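CDA peptide synthetase I (Streptomyces coelicolor, PDB 5DU9) is a nonribosomal peptide synthetase, represented here by a condensation domain. Local coordinates at residues A273-A276 with A277-R281. The protein carries 1 engineered substitution. Numbering follows the deposited sequence.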
loop_
_atom_site.group_PDB
_atom_site.type_symbol
_atom_site.label_atom_id
_atom_site.label_comp_id
_atom_site.label_asym_id
_atom_site.label_seq_id
_atom_site.Cartn_x
_atom_site.Cartn_y
_atom_site.Cartn_z
ATOM N N ALA A 273 -9.580 -14.888 -2.961
ATOM C CA ALA A 273 -10.727 -15.789 -3.064
ATOM C C ALA A 273 -11.540 -15.787 -1.770
ATOM O O ALA A 273 -12.771 -15.841 -1.798
ATOM C CB ALA A 273 -10.265 -17.200 -3.400
ATOM N N GLY A 274 -10.849 -15.714 -0.637
ATOM C CA GLY A 274 -11.506 -15.651 0.656
ATOM C C GLY A 274 -12.364 -14.409 0.813
ATOM O O GLY A 274 -13.477 -14.482 1.326
ATOM N N VAL A 275 -11.847 -13.263 0.380
ATOM C CA VAL A 275 -12.630 -12.035 0.415
ATOM C C VAL A 275 -13.841 -12.162 -0.511
ATOM O O VAL A 275 -14.949 -11.797 -0.138
ATOM C CB VAL A 275 -11.786 -10.801 0.019
ATOM C CG1 VAL A 275 -12.648 -9.546 0.006
ATOM C CG2 VAL A 275 -10.626 -10.619 0.980
ATOM N N ALA A 276 -13.634 -12.693 -1.712
ATOM C CA ALA A 276 -14.733 -12.878 -2.655
ATOM C C ALA A 276 -15.817 -13.776 -2.066
ATOM O O ALA A 276 -17.005 -13.479 -2.165
ATOM C CB ALA A 276 -14.218 -13.462 -3.962
ATOM N N ALA A 277 -15.398 -14.880 -1.453
ATOM C CA ALA A 277 -16.327 -15.814 -0.828
ATOM C C ALA A 277 -17.060 -15.163 0.340
ATOM O O ALA A 277 -18.257 -15.377 0.532
ATOM C CB ALA A 277 -15.582 -17.055 -0.360
ATOM N N PHE A 278 -16.331 -14.369 1.116
ATOM C CA PHE A 278 -16.905 -13.645 2.249
ATOM C C PHE A 278 -17.984 -12.663 1.791
ATOM O O PHE A 278 -19.068 -12.596 2.374
ATOM C CB PHE A 278 -15.798 -12.906 3.007
ATOM C CG PHE A 278 -16.284 -12.126 4.197
ATOM C CD1 PHE A 278 -16.694 -12.776 5.350
ATOM C CD2 PHE A 278 -16.311 -10.743 4.171
ATOM C CE1 PHE A 278 -17.133 -12.062 6.450
ATOM C CE2 PHE A 278 -16.751 -10.021 5.268
ATOM C CZ PHE A 278 -17.164 -10.685 6.409
ATOM N N LEU A 279 -17.684 -11.904 0.742
ATOM C CA LEU A 279 -18.644 -10.956 0.196
ATOM C C LEU A 279 -19.862 -11.692 -0.344
ATOM O O LEU A 279 -20.993 -11.278 -0.115
ATOM C CB LEU A 279 -18.009 -10.109 -0.909
ATOM C CG LEU A 279 -16.893 -9.159 -0.474
ATOM C CD1 LEU A 279 -16.360 -8.404 -1.681
ATOM C CD2 LEU A 279 -17.355 -8.196 0.603
ATOM N N HIS A 280 -19.625 -12.787 -1.059
ATOM C CA HIS A 280 -20.716 -13.578 -1.622
ATOM C C HIS A 280 -21.622 -14.160 -0.539
ATOM O O HIS A 280 -22.847 -14.111 -0.649
ATOM C CB HIS A 280 -20.162 -14.710 -2.491
ATOM C CG HIS A 280 -21.180 -15.752 -2.835
ATOM N ND1 HIS A 280 -22.190 -15.532 -3.745
ATOM C CD2 HIS A 280 -21.347 -17.017 -2.384
ATOM C CE1 HIS A 280 -22.936 -16.619 -3.842
ATOM N NE2 HIS A 280 -22.447 -17.534 -3.026
ATOM N N ARG A 281 -21.017 -14.713 0.506
ATOM C CA ARG A 281 -21.779 -15.362 1.571
ATOM C C ARG A 281 -22.560 -14.343 2.395
ATOM O O ARG A 281 -23.659 -14.631 2.878
ATOM C CB ARG A 281 -20.843 -16.161 2.479
ATOM C CG ARG A 281 -21.544 -17.184 3.362
ATOM C CD ARG A 281 -21.906 -18.448 2.593
ATOM N NE ARG A 281 -22.380 -19.500 3.490
ATOM C CZ ARG A 281 -23.658 -19.773 3.741
ATOM N NH1 ARG A 281 -24.632 -19.088 3.154
ATOM N NH2 ARG A 281 -23.967 -20.750 4.581
#
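With CG of Leu279 turned opposite its own carbonyl carbon (chi1 -66°), the leucine runs back along the helix toward Val275, one turn earlier, and Val275 CG1 meets Leu279 CD1 at 4.2 Å. On the way the leucine passes the carbonyl of Val275, its CG 3.3 Å from Val275 O. Phe278 takes the other course: CG lies anti to the backbone N (chi1 -180°), which carries the ring away from the preceding turn while CB stays 3.3 Å from Gly274 O. Beneath these side chains runs the i to i+4 bonding of an alpha-helix. Ala277 N donates a hydrogen bond to Ala273 O at 2.8 Å, and Phe278 N is hydrogen-bonded to Gly274 O at 2.9 Å. Leu279 N hydrogen-bonds to Val275 O with an N-H...O angle of 165°, and His280 N to Ala276 O at 2.9 Å. The turns belong to helix 267-283 of the condensation domain, packed against strand 287-294 and helices 325-341 and 418-437. Val275 and Leu279 both press on Val290 of that strand, and Ala276 on Val288. The methyl of Ala273 faces helix 325-341 at Val328 and Val332, whereas the Phe278 ring makes an edge-to-face contact with Phe428 on helix 418-437, and the Phe278 side chain also touches Phe431. Ala277 touches Leu435 of the same helix. His280 CB sits 3.4 Å from Ala276 O, but its imidazole leads off toward the following loop, where ND1 is hydrogen-bonded to Ala285 O.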